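Local structure of hypothetical aldose 1-epimerase (Klebsiella pneumoniae subsp. pneumoniae MGH 78578, 3TY1) at residues A[287-292]-A[346-351]; A[46-51]-A[90-95]; A[237-242]-A[257-262]. The protein is of unproven function but has the supersandwich fold of the galactose mutarotase clan and probably binds carbohydrate. All coordinates share one frame; numbering follows the deposited sequence.

Contact 1 of 3, residues A[287-292]-A[346-351]; sequences SIQFDT and DLTYTL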
ATOM      1  N   SER A 287      13.016  29.136 -17.252  1.00 30.32           N
ATOM      2  CA  SER A 287      12.233  30.191 -16.595  1.00 32.45           C
ATOM      3  C   SER A 287      10.833  29.691 -16.322  1.00 30.18           C
ATOM      4  O   SER A 287      10.306  28.828 -17.062  1.00 29.21           O
ATOM      5  CB  SER A 287      12.161  31.445 -17.475  1.00 34.57           C
ATOM      6  OG  SER A 287      11.456  31.216 -18.661  1.00 33.03           O
ATOM      7  N   ILE A 288      10.271  30.196 -15.241  1.00 28.52           N
ATOM      8  CA  ILE A 288       8.920  29.892 -14.840  1.00 29.99           C
ATOM      9  C   ILE A 288       8.198  31.197 -14.665  1.00 31.96           C
ATOM     10  O   ILE A 288       8.629  32.067 -13.879  1.00 32.32           O
ATOM     11  CB  ILE A 288       8.832  29.084 -13.490  1.00 29.86           C
ATOM     12  CG1 ILE A 288       9.718  27.852 -13.513  1.00 30.39           C
ATOM     13  CG2 ILE A 288       7.408  28.632 -13.175  1.00 29.15           C
ATOM     14  CD1 ILE A 288       9.781  27.108 -12.149  1.00 29.10           C
ATOM     15  N   GLN A 289       7.109  31.352 -15.393  1.00 31.28           N
ATOM     16  CA  GLN A 289       6.198  32.463 -15.202  1.00 31.55           C
ATOM     17  C   GLN A 289       5.042  31.998 -14.365  1.00 33.90           C
ATOM     18  O   GLN A 289       4.483  30.949 -14.630  1.00 35.20           O
ATOM     19  CB  GLN A 289       5.658  32.992 -16.531  1.00 30.72           C
ATOM     20  CG  GLN A 289       4.560  34.088 -16.416  1.00 35.14           C
ATOM     21  CD  GLN A 289       3.985  34.505 -17.778  1.00 36.10           C
ATOM     22  OE1 GLN A 289       4.545  34.182 -18.821  1.00 40.00           O
ATOM     23  NE2 GLN A 289       2.845  35.169 -17.755  1.00 36.67           N
ATOM     24  N   PHE A 290       4.645  32.804 -13.387  1.00 33.20           N
ATOM     25  CA  PHE A 290       3.474  32.492 -12.561  1.00 32.82           C
ATOM     26  C   PHE A 290       2.765  33.762 -12.153  1.00 35.60           C
ATOM     27  O   PHE A 290       3.298  34.859 -12.318  1.00 37.56           O
ATOM     28  CB  PHE A 290       3.806  31.569 -11.361  1.00 32.70           C
ATOM     29  CG  PHE A 290       4.739  32.146 -10.344  1.00 36.23           C
ATOM     30  CD1 PHE A 290       6.104  32.103 -10.542  1.00 36.58           C
ATOM     31  CD2 PHE A 290       4.250  32.731  -9.171  1.00 40.66           C
ATOM     32  CE1 PHE A 290       6.990  32.655  -9.609  1.00 37.30           C
ATOM     33  CE2 PHE A 290       5.130  33.247  -8.215  1.00 35.55           C
ATOM     34  CZ  PHE A 290       6.498  33.195  -8.435  1.00 38.72           C
ATOM     35  N   ASP A 291       1.535  33.588 -11.701  1.00 37.00           N
ATOM     36  CA  ASP A 291       0.614  34.649 -11.334  1.00 37.60           C
ATOM     37  C   ASP A 291       0.611  34.784  -9.805  1.00 39.85           C
ATOM     38  O   ASP A 291       0.171  33.856  -9.094  1.00 35.68           O
ATOM     39  CB  ASP A 291      -0.776  34.259 -11.856  1.00 39.08           C
ATOM     40  CG  ASP A 291      -1.810  35.373 -11.742  1.00 37.19           C
ATOM     41  OD1 ASP A 291      -2.007  35.959 -10.639  1.00 42.27           O
ATOM     42  OD2 ASP A 291      -2.433  35.688 -12.781  1.00 42.48           O
ATOM     43  N   THR A 292       1.050  35.944  -9.294  1.00 37.20           N
ATOM     44  CA  THR A 292       1.158  36.140  -7.843  1.00 39.96           C
ATOM     45  C   THR A 292      -0.183  36.268  -7.083  1.00 42.22           C
ATOM     46  O   THR A 292      -0.191  36.258  -5.859  1.00 43.05           O
ATOM     47  CB  THR A 292       2.077  37.324  -7.476  1.00 40.42           C
ATOM     48  OG1 THR A 292       1.566  38.495  -8.084  1.00 39.46           O
ATOM     49  CG2 THR A 292       3.528  37.077  -7.965  1.00 42.38           C
ATOM     50  N   ASP A 346      -1.915  29.024 -13.451  1.00 33.46           N
ATOM     51  CA  ASP A 346      -1.409  29.249 -14.810  1.00 33.93           C
ATOM     52  C   ASP A 346       0.102  29.510 -14.708  1.00 35.18           C
ATOM     53  O   ASP A 346       0.523  30.475 -14.045  1.00 36.44           O
ATOM     54  CB  ASP A 346      -2.118  30.453 -15.424  1.00 32.63           C
ATOM     55  CG  ASP A 346      -3.609  30.295 -15.439  1.00 40.74           C
ATOM     56  OD1 ASP A 346      -4.101  29.257 -15.957  1.00 38.10           O
ATOM     57  OD2 ASP A 346      -4.298  31.213 -14.901  1.00 37.94           O
ATOM     58  N   LEU A 347       0.897  28.611 -15.289  1.00 29.61           N
ATOM     59  CA  LEU A 347       2.355  28.719 -15.283  1.00 31.07           C
ATOM     60  C   LEU A 347       2.903  28.459 -16.669  1.00 31.65           C
ATOM     61  O   LEU A 347       2.375  27.615 -17.393  1.00 31.41           O
ATOM     62  CB  LEU A 347       3.007  27.747 -14.281  1.00 28.50           C
ATOM     63  CG  LEU A 347       2.667  27.864 -12.792  1.00 33.59           C
ATOM     64  CD1 LEU A 347       1.424  27.043 -12.484  1.00 33.03           C
ATOM     65  CD2 LEU A 347       3.868  27.384 -11.957  1.00 31.89           C
ATOM     66  N   THR A 348       3.947  29.183 -17.043  1.00 32.24           N
ATOM     67  CA  THR A 348       4.656  28.913 -18.305  1.00 31.15           C
ATOM     68  C   THR A 348       6.115  28.621 -17.990  1.00 30.53           C
ATOM     69  O   THR A 348       6.786  29.412 -17.321  1.00 32.55           O
ATOM     70  CB  THR A 348       4.541  30.103 -19.281  1.00 32.18           C
ATOM     71  OG1 THR A 348       3.154  30.387 -19.481  1.00 32.87           O
ATOM     72  CG2 THR A 348       5.161  29.757 -20.598  1.00 29.48           C
ATOM     73  N   TYR A 349       6.582  27.489 -18.472  1.00 27.94           N
ATOM     74  CA  TYR A 349       7.957  27.007 -18.333  1.00 28.33           C
ATOM     75  C   TYR A 349       8.649  27.102 -19.685  1.00 28.23           C
ATOM     76  O   TYR A 349       8.110  26.633 -20.715  1.00 27.06           O
ATOM     77  CB  TYR A 349       7.942  25.541 -17.906  1.00 27.78           C
ATOM     78  CG  TYR A 349       7.456  25.275 -16.519  1.00 29.44           C
ATOM     79  CD1 TYR A 349       6.086  25.349 -16.187  1.00 26.31           C
ATOM     80  CD2 TYR A 349       8.355  24.958 -15.510  1.00 31.48           C
ATOM     81  CE1 TYR A 349       5.644  25.110 -14.872  1.00 28.24           C
ATOM     82  CE2 TYR A 349       7.926  24.708 -14.191  1.00 28.10           C
ATOM     83  CZ  TYR A 349       6.566  24.796 -13.889  1.00 31.57           C
ATOM     84  OH  TYR A 349       6.163  24.541 -12.596  1.00 32.88           O
ATOM     85  N   THR A 350       9.808  27.762 -19.714  1.00 29.34           N
ATOM     86  CA  THR A 350      10.511  27.957 -20.950  1.00 29.35           C
ATOM     87  C   THR A 350      11.930  27.425 -20.812  1.00 30.79           C
ATOM     88  O   THR A 350      12.669  27.793 -19.879  1.00 31.93           O
ATOM     89  CB  THR A 350      10.566  29.438 -21.360  1.00 30.26           C
ATOM     90  OG1 THR A 350       9.246  30.011 -21.330  1.00 30.56           O
ATOM     91  CG2 THR A 350      11.190  29.600 -22.764  1.00 32.36           C
ATOM     92  N   LEU A 351      12.325  26.610 -21.770  1.00 28.55           N
ATOM     93  CA  LEU A 351      13.685  26.107 -21.853  1.00 30.16           C
ATOM     94  C   LEU A 351      14.477  27.127 -22.707  1.00 32.71           C
ATOM     95  O   LEU A 351      14.263  27.292 -23.925  1.00 31.45           O
ATOM     96  CB  LEU A 351      13.709  24.692 -22.447  1.00 29.89           C
ATOM     97  CG  LEU A 351      15.053  23.938 -22.273  1.00 32.54           C
ATOM     98  CD1 LEU A 351      15.365  23.813 -20.784  1.00 33.62           C
ATOM     99  CD2 LEU A 351      15.031  22.564 -22.922  1.00 35.11           C
TER
HETATM  100  O   HOH W   1       8.623  30.990 -18.922  1.00 29.70           O
HETATM  101  O   HOH W   2       0.498  31.023 -11.388  1.00 32.68           O
HETATM  102  O   HOH W   3      -3.227  33.946 -14.884  1.00 40.53           O
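Y349 and I288 face each other as a non-hydrogen-bonded antiparallel pair, and their side chains run alongside one another. I288 sets its CG2 methyl over one face of the Y349 ring, a CH-pi contact 4.2 Å from CG2 to the ring centroid, displaced toward the rim. Its CG1-CD1 branch passes Y349 CD2 and CE2, CD1 lying 3.7 Å from CE2. CG2 of I288 also meets L347 CD2, so one methyl joins two neighbours. The phenol OH of Y349 is hydrogen-bonded to S212 OG on strand 204-214. On the other face, among S287, Q289, T348 and T350, water 1 links S287 OG, T350 OG1 and the carbonyl O of T348. Two pairs of backbone bonds fix the register: S287 with T350, and Q289 with T348, where Q289 N to T348 O is 2.8 Å and nearly straight (172°). Toward D346 the strands are joined by water instead, one molecule accepting from D291 N and donating to D346 O. The ring of F190, on strand 189-198, meets that of Y349 with the two planes almost parallel. Here two adjacent inner strands of the large antiparallel sheet pair within the supersandwich, their I288, L347 and Y349 face turned to strand 204-214 of the mixed sheet.

Contact 2 of 3, residues A[46-51]-A[90-95]; sequences EGSKIL and VVNPAF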
ATOM      1  N   GLU A  46       6.101  -1.456 -11.033  1.00 28.84           N
ATOM      2  CA  GLU A  46       5.128  -2.346 -11.646  1.00 27.80           C
ATOM      3  C   GLU A  46       3.747  -1.686 -11.778  1.00 28.38           C
ATOM      4  O   GLU A  46       3.186  -1.247 -10.801  1.00 28.35           O
ATOM      5  CB  GLU A  46       4.973  -3.654 -10.869  1.00 32.18           C
ATOM      6  CG  GLU A  46       3.947  -4.633 -11.511  1.00 36.08           C
ATOM      7  CD  GLU A  46       4.224  -4.967 -13.013  1.00 42.39           C
ATOM      8  OE1 GLU A  46       5.369  -5.287 -13.352  1.00 52.33           O
ATOM      9  OE2 GLU A  46       3.294  -4.943 -13.833  1.00 58.95           O
ATOM     10  N   GLY A  47       3.271  -1.567 -13.006  1.00 30.06           N
ATOM     11  CA  GLY A  47       1.958  -0.976 -13.277  1.00 31.27           C
ATOM     12  C   GLY A  47       1.948   0.535 -13.444  1.00 28.60           C
ATOM     13  O   GLY A  47       0.943   1.067 -13.832  1.00 30.20           O
ATOM     14  N   SER A  48       3.061   1.224 -13.168  1.00 26.32           N
ATOM     15  CA  SER A  48       3.142   2.662 -13.324  1.00 27.24           C
ATOM     16  C   SER A  48       3.077   3.052 -14.778  1.00 30.73           C
ATOM     17  O   SER A  48       3.655   2.381 -15.611  1.00 28.93           O
ATOM     18  CB  SER A  48       4.448   3.212 -12.767  1.00 24.76           C
ATOM     19  OG  SER A  48       4.466   3.122 -11.346  1.00 26.02           O
ATOM     20  N   LYS A  49       2.365   4.140 -15.086  1.00 27.97           N
ATOM     21  CA  LYS A  49       2.333   4.636 -16.461  1.00 26.27           C
ATOM     22  C   LYS A  49       3.160   5.913 -16.639  1.00 24.81           C
ATOM     23  O   LYS A  49       3.266   6.734 -15.713  1.00 24.60           O
ATOM     24  CB  LYS A  49       0.922   4.952 -16.832  1.00 26.09           C
ATOM     25  CG  LYS A  49      -0.052   3.791 -16.879  1.00 32.24           C
ATOM     26  CD  LYS A  49      -1.489   4.292 -17.097  1.00 36.98           C
ATOM     27  CE  LYS A  49      -2.136   4.839 -15.794  1.00 38.05           C
ATOM     28  NZ  LYS A  49      -3.474   5.439 -16.022  1.00 34.56           N
ATOM     29  N   ILE A  50       3.737   6.057 -17.825  1.00 25.13           N
ATOM     30  CA  ILE A  50       4.305   7.317 -18.288  1.00 25.30           C
ATOM     31  C   ILE A  50       3.592   7.708 -19.571  1.00 26.33           C
ATOM     32  O   ILE A  50       3.090   6.834 -20.321  1.00 26.41           O
ATOM     33  CB  ILE A  50       5.848   7.304 -18.509  1.00 25.79           C
ATOM     34  CG1 ILE A  50       6.295   6.210 -19.452  1.00 28.60           C
ATOM     35  CG2 ILE A  50       6.561   7.233 -17.138  1.00 24.30           C
ATOM     36  CD1 ILE A  50       7.765   6.341 -19.863  1.00 29.40           C
ATOM     37  N   LEU A  51       3.519   9.018 -19.798  1.00 25.90           N
ATOM     38  CA  LEU A  51       2.888   9.554 -20.992  1.00 25.06           C
ATOM     39  C   LEU A  51       3.848  10.611 -21.512  1.00 25.94           C
ATOM     40  O   LEU A  51       4.212  11.543 -20.774  1.00 25.37           O
ATOM     41  CB  LEU A  51       1.503  10.103 -20.658  1.00 26.05           C
ATOM     42  CG  LEU A  51       0.689  10.830 -21.716  1.00 27.10           C
ATOM     43  CD1 LEU A  51       0.435   9.962 -22.909  1.00 25.11           C
ATOM     44  CD2 LEU A  51      -0.688  11.295 -21.053  1.00 26.62           C
ATOM     45  N   VAL A  90       9.876   4.862 -11.545  1.00 26.58           N
ATOM     46  CA  VAL A  90       8.626   5.583 -11.493  1.00 25.14           C
ATOM     47  C   VAL A  90       7.763   4.759 -10.517  1.00 25.02           C
ATOM     48  O   VAL A  90       7.035   3.827 -10.928  1.00 25.19           O
ATOM     49  CB  VAL A  90       7.997   5.695 -12.901  1.00 25.00           C
ATOM     50  CG1 VAL A  90       6.632   6.468 -12.846  1.00 24.53           C
ATOM     51  CG2 VAL A  90       9.037   6.354 -13.903  1.00 21.50           C
ATOM     52  N   VAL A  91       7.841   5.119  -9.236  1.00 23.94           N
ATOM     53  CA  VAL A  91       7.292   4.285  -8.174  1.00 23.35           C
ATOM     54  C   VAL A  91       5.774   4.339  -8.170  1.00 25.33           C
ATOM     55  O   VAL A  91       5.162   5.433  -8.096  1.00 26.11           O
ATOM     56  CB  VAL A  91       7.886   4.631  -6.810  1.00 23.48           C
ATOM     57  CG1 VAL A  91       7.283   3.764  -5.685  1.00 23.88           C
ATOM     58  CG2 VAL A  91       9.444   4.546  -6.871  1.00 24.65           C
ATOM     59  N   ASN A  92       5.154   3.161  -8.269  1.00 24.41           N
ATOM     60  CA  ASN A  92       3.697   3.065  -8.206  1.00 22.64           C
ATOM     61  C   ASN A  92       3.350   3.435  -6.755  1.00 25.71           C
ATOM     62  O   ASN A  92       3.897   2.848  -5.827  1.00 24.54           O
ATOM     63  CB  ASN A  92       3.251   1.651  -8.487  1.00 26.03           C
ATOM     64  CG  ASN A  92       1.734   1.490  -8.574  1.00 28.75           C
ATOM     65  OD1 ASN A  92       0.985   2.015  -7.753  1.00 31.83           O
ATOM     66  ND2 ASN A  92       1.292   0.648  -9.524  1.00 29.93           N
ATOM     67  N   PRO A  93       2.427   4.402  -6.539  1.00 25.90           N
ATOM     68  CA  PRO A  93       2.070   4.754  -5.141  1.00 25.57           C
ATOM     69  C   PRO A  93       1.617   3.585  -4.236  1.00 29.11           C
ATOM     70  O   PRO A  93       1.709   3.711  -3.020  1.00 28.47           O
ATOM     71  CB  PRO A  93       0.923   5.727  -5.336  1.00 27.97           C
ATOM     72  CG  PRO A  93       1.265   6.423  -6.604  1.00 29.76           C
ATOM     73  CD  PRO A  93       1.787   5.331  -7.491  1.00 29.45           C
ATOM     74  N   ALA A  94       1.150   2.474  -4.824  1.00 28.98           N
ATOM     75  CA  ALA A  94       0.843   1.237  -4.059  1.00 30.51           C
ATOM     76  C   ALA A  94       2.010   0.705  -3.232  1.00 28.08           C
ATOM     77  O   ALA A  94       1.815  -0.014  -2.246  1.00 28.80           O
ATOM     78  CB  ALA A  94       0.330   0.154  -4.996  1.00 29.82           C
ATOM     79  N   PHE A  95       3.237   1.045  -3.628  1.00 26.43           N
ATOM     80  CA  PHE A  95       4.441   0.630  -2.924  1.00 29.06           C
ATOM     81  C   PHE A  95       5.057   1.728  -2.059  1.00 33.19           C
ATOM     82  O   PHE A  95       6.198   1.580  -1.612  1.00 34.93           O
ATOM     83  CB  PHE A  95       5.506   0.160  -3.934  1.00 27.18           C
ATOM     84  CG  PHE A  95       5.100  -1.054  -4.690  1.00 26.31           C
ATOM     85  CD1 PHE A  95       4.906  -2.274  -4.024  1.00 30.76           C
ATOM     86  CD2 PHE A  95       4.899  -1.003  -6.042  1.00 32.87           C
ATOM     87  CE1 PHE A  95       4.540  -3.427  -4.731  1.00 33.79           C
ATOM     88  CE2 PHE A  95       4.485  -2.142  -6.739  1.00 32.26           C
ATOM     89  CZ  PHE A  95       4.321  -3.345  -6.079  1.00 32.87           C
TER
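Two side-chain hydrogen bonds to backbone carbonyls hold these segments together, one given by each side. S48 OG donates to V90 O over a short 2.7 Å, approaching from above the carbonyl plane; its chi1 of -70° sets OG anti to its own carbonyl carbon and beside its backbone N. In return, N92 ND2 reaches E46 O at 3.0 Å, lying in the plane of that carbonyl, with the acceptor close to the plane of the N92 amide. The other end of the amide is used as well: N92 OD1 accepts from A94 N at 3.0 Å, an Asx turn that opens the short 3-10 segment 93-94. Gripped at both ends, the amide has its rotation fixed, with CG anti to the backbone N (chi1 -174°). G47 has a positive phi of 88°, a backbone shape that would jam a CB against the preceding carbonyl.

Beyond these bonds the packing rests largely on V90. It splits its branches, CG1 resting on S48 CB and CG2 meeting I50 CG2 at 4.2 Å, with I50 and V90 crossing at about a right angle. F95 turns its ring edge toward E46 O. The segment 46-51 leads into strand 49-55, which lies between strands 33-39 and 60-64; the loop 90-95, before helix 100-103, reaches the trimer interface, where N92 packs on F95 of the third subunit and F95 on N92 of the second.

Contact 3 of 3, residues A[237-242]-A[257-262]; sequences DYAKSG and DEMVFN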
ATOM      1  N   ASP A 237      18.369  28.521  10.409  1.00 47.62           N
ATOM      2  CA  ASP A 237      19.675  29.060  10.768  1.00 49.06           C
ATOM      3  C   ASP A 237      20.793  28.614   9.838  1.00 48.49           C
ATOM      4  O   ASP A 237      21.693  29.398   9.510  1.00 47.19           O
ATOM      5  CB  ASP A 237      20.021  28.683  12.228  1.00 53.47           C
ATOM      6  CG  ASP A 237      19.188  29.468  13.264  1.00 58.72           C
ATOM      7  OD1 ASP A 237      18.671  30.576  12.965  1.00 66.12           O
ATOM      8  OD2 ASP A 237      19.050  28.965  14.397  1.00 76.84           O
ATOM      9  N   TYR A 238      20.695  27.379   9.364  1.00 47.45           N
ATOM     10  CA  TYR A 238      21.701  26.832   8.491  1.00 46.76           C
ATOM     11  C   TYR A 238      21.772  27.607   7.195  1.00 46.22           C
ATOM     12  O   TYR A 238      22.862  27.792   6.682  1.00 48.40           O
ATOM     13  CB  TYR A 238      21.441  25.357   8.224  1.00 45.22           C
ATOM     14  CG  TYR A 238      22.470  24.719   7.334  1.00 45.28           C
ATOM     15  CD1 TYR A 238      23.755  24.444   7.811  1.00 49.14           C
ATOM     16  CD2 TYR A 238      22.160  24.353   6.016  1.00 39.70           C
ATOM     17  CE1 TYR A 238      24.724  23.847   6.989  1.00 47.42           C
ATOM     18  CE2 TYR A 238      23.125  23.762   5.195  1.00 39.80           C
ATOM     19  CZ  TYR A 238      24.405  23.500   5.696  1.00 45.51           C
ATOM     20  OH  TYR A 238      25.345  22.910   4.886  1.00 44.01           O
ATOM     21  N   ALA A 239      20.632  28.073   6.677  1.00 45.39           N
ATOM     22  CA  ALA A 239      20.624  28.850   5.433  1.00 45.06           C
ATOM     23  C   ALA A 239      21.146  30.299   5.594  1.00 44.62           C
ATOM     24  O   ALA A 239      21.383  30.970   4.596  1.00 44.12           O
ATOM     25  CB  ALA A 239      19.246  28.848   4.807  1.00 41.10           C
ATOM     26  N   LYS A 240      21.309  30.790   6.814  1.00 45.93           N
ATOM     27  CA  LYS A 240      21.769  32.179   7.007  1.00 47.13           C
ATOM     28  C   LYS A 240      23.090  32.445   6.293  1.00 47.96           C
ATOM     29  O   LYS A 240      23.244  33.491   5.723  1.00 49.38           O
ATOM     30  CB  LYS A 240      21.916  32.539   8.493  1.00 49.78           C
ATOM     31  CG  LYS A 240      20.616  32.875   9.217  1.00 51.44           C
ATOM     32  CD  LYS A 240      20.864  32.956  10.747  1.00 61.45           C
ATOM     33  CE  LYS A 240      19.705  33.597  11.499  1.00 64.73           C
ATOM     34  NZ  LYS A 240      19.980  33.773  12.947  1.00 71.39           N
ATOM     35  N   SER A 241      24.026  31.491   6.299  1.00 46.97           N
ATOM     36  CA  SER A 241      25.334  31.709   5.674  1.00 49.92           C
ATOM     37  C   SER A 241      25.304  31.889   4.140  1.00 48.14           C
ATOM     38  O   SER A 241      26.211  32.502   3.569  1.00 52.04           O
ATOM     39  CB  SER A 241      26.341  30.623   6.096  1.00 50.67           C
ATOM     40  OG  SER A 241      26.320  29.531   5.231  1.00 60.42           O
ATOM     41  N   GLY A 242      24.253  31.393   3.494  1.00 45.41           N
ATOM     42  CA  GLY A 242      24.055  31.521   2.056  1.00 43.13           C
ATOM     43  C   GLY A 242      23.230  32.710   1.600  1.00 44.52           C
ATOM     44  O   GLY A 242      23.126  32.941   0.402  1.00 41.96           O
ATOM     45  N   ASP A 257      24.129  19.425   2.023  1.00 38.89           N
ATOM     46  CA  ASP A 257      22.720  19.117   2.210  1.00 38.76           C
ATOM     47  C   ASP A 257      21.856  20.083   1.389  1.00 37.88           C
ATOM     48  O   ASP A 257      21.675  19.877   0.201  1.00 38.10           O
ATOM     49  CB  ASP A 257      22.278  19.079   3.690  1.00 41.18           C
ATOM     50  CG  ASP A 257      20.813  18.574   3.845  1.00 38.94           C
ATOM     51  OD1 ASP A 257      20.416  17.610   3.147  1.00 42.70           O
ATOM     52  OD2 ASP A 257      20.062  19.113   4.655  1.00 51.71           O
ATOM     53  N   GLU A 258      21.338  21.135   2.012  1.00 39.61           N
ATOM     54  CA  GLU A 258      20.530  22.125   1.312  1.00 37.64           C
ATOM     55  C   GLU A 258      20.469  23.444   2.053  1.00 38.21           C
ATOM     56  O   GLU A 258      20.673  23.506   3.287  1.00 39.00           O
ATOM     57  CB  GLU A 258      19.091  21.609   1.124  1.00 37.92           C
ATOM     58  CG  GLU A 258      18.317  21.411   2.420  1.00 37.34           C
ATOM     59  CD  GLU A 258      16.933  20.843   2.225  1.00 44.93           C
ATOM     60  OE1 GLU A 258      16.780  19.890   1.426  1.00 39.09           O
ATOM     61  OE2 GLU A 258      16.003  21.317   2.913  1.00 43.10           O
HETATM   62  N   MSE A 259      20.184  24.498   1.296  1.00 33.35           N
HETATM   63  CA  MSE A 259      19.826  25.795   1.908  1.00 38.25           C
HETATM   64  C   MSE A 259      18.565  26.255   1.182  1.00 35.43           C
HETATM   65  O   MSE A 259      18.485  26.200  -0.055  1.00 33.81           O
HETATM   66  CB  MSE A 259      20.968  26.813   1.826  1.00 33.51           C
HETATM   67  CG  MSE A 259      22.103  26.465   2.709  1.00 41.62           C
HETATM   68 SE   MSE A 259      23.478  27.803   2.682  0.75 40.08          SE
HETATM   69  CE  MSE A 259      24.678  26.934   3.955  1.00 44.09           C
ATOM     70  N   VAL A 260      17.554  26.601   1.963  1.00 35.40           N
ATOM     71  CA  VAL A 260      16.284  27.028   1.418  1.00 35.54           C
ATOM     72  C   VAL A 260      16.061  28.479   1.802  1.00 37.29           C
ATOM     73  O   VAL A 260      16.473  28.867   2.889  1.00 37.72           O
ATOM     74  CB  VAL A 260      15.151  26.146   1.942  1.00 34.73           C
ATOM     75  CG1 VAL A 260      13.805  26.681   1.466  1.00 33.13           C
ATOM     76  CG2 VAL A 260      15.376  24.706   1.431  1.00 36.49           C
ATOM     77  N   PHE A 261      15.444  29.255   0.886  1.00 35.94           N
ATOM     78  CA  PHE A 261      15.148  30.668   1.099  1.00 38.98           C
ATOM     79  C   PHE A 261      13.702  30.938   0.754  1.00 40.08           C
ATOM     80  O   PHE A 261      13.143  30.396  -0.250  1.00 38.61           O
ATOM     81  CB  PHE A 261      16.097  31.555   0.286  1.00 40.55           C
ATOM     82  CG  PHE A 261      17.547  31.333   0.634  1.00 41.70           C
ATOM     83  CD1 PHE A 261      18.124  31.998   1.713  1.00 42.05           C
ATOM     84  CD2 PHE A 261      18.312  30.413  -0.066  1.00 40.08           C
ATOM     85  CE1 PHE A 261      19.453  31.756   2.072  1.00 41.73           C
ATOM     86  CE2 PHE A 261      19.641  30.176   0.279  1.00 38.41           C
ATOM     87  CZ  PHE A 261      20.211  30.862   1.340  1.00 45.59           C
ATOM     88  N   ASN A 262      13.090  31.746   1.608  1.00 38.69           N
ATOM     89  CA  ASN A 262      11.716  32.158   1.437  1.00 39.73           C
ATOM     90  C   ASN A 262      11.668  33.528   0.816  1.00 41.10           C
ATOM     91  O   ASN A 262      12.204  34.466   1.399  1.00 43.33           O
ATOM     92  CB  ASN A 262      11.024  32.167   2.777  1.00 39.35           C
ATOM     93  CG  ASN A 262      10.926  30.791   3.388  1.00 41.33           C
ATOM     94  OD1 ASN A 262      10.659  29.800   2.693  1.00 35.74           O
ATOM     95  ND2 ASN A 262      11.098  30.728   4.713  1.00 38.58           N
TER
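Selenomethionine M259 carries this contact, rising from the start of strand 259-265 into the turn at 237-242. Its CG stands anti to its own carbonyl carbon (chi1 -70°), and beyond CG the chain is fully extended, so CB, SE and CE reach different residues of the turn. CB rests on A239 CB at 4.0 Å, while SE passes beside the backbone of G242, 3.8 Å from its N. At the tip, CE sits over one face of the Y238 ring, a CH-pi contact 4.0 Å from the centroid and displaced toward the rim. SE lies farther out and oblique to that ring, a Met-aromatic contact. CE is also close to S241 OG, at 3.3 Å, and to the backbone O of Y238, so it is enclosed on several sides by the turn.

Y238 extends its ring past M259 toward E258, in the loop just before the strand, with CG anti to the backbone N (chi1 -179°), crossing M259 at about a right angle. The ring edge packs against E258 O in plane, CE2 to O being 3.1 Å, while a hydrogen bond from the hydroxyl to F256 O fixes its far end. A239 points its CB at the strand, touching V260 O and F261 CE1. F261 (chi1 -59°) brings CE1 and CZ against the turn backbone, CZ 3.5 Å from G242 C. A CB on G242 would collide with M259 SE.

No hydrogen bond links the two segments; within the turn, backbone hydrogen bonds run from K240 N to D237 O and from G242 N to A239 O. E258 and D257 both reach K171 of the second subunit through salt bridges. The turn follows strand 231-234, which pairs antiparallel with 259-265 in the mixed sheet, while strand 297-304 flanks the latter's other side.

From the N terminus, contact 2 comes first: it closes a loop of 38 residues, bringing the chain after strand 79-81 back to the start of strand 49-55 in the six-stranded sheet. Contact 3 follows, closing a short loop of 14 residues without helix or strand on strand 259-265 of the mixed sheet. Contact 1 comes last, with 53 residues between its two strands in the large antiparallel sheet. The three loops are in series; none nests within or crosses another. Contacts 1 and 2 lie on opposite sides of the chain's centre, their centres 27 Å apart. Contacts 2 and 3, their centres 33 Å apart, both touch the second subunit.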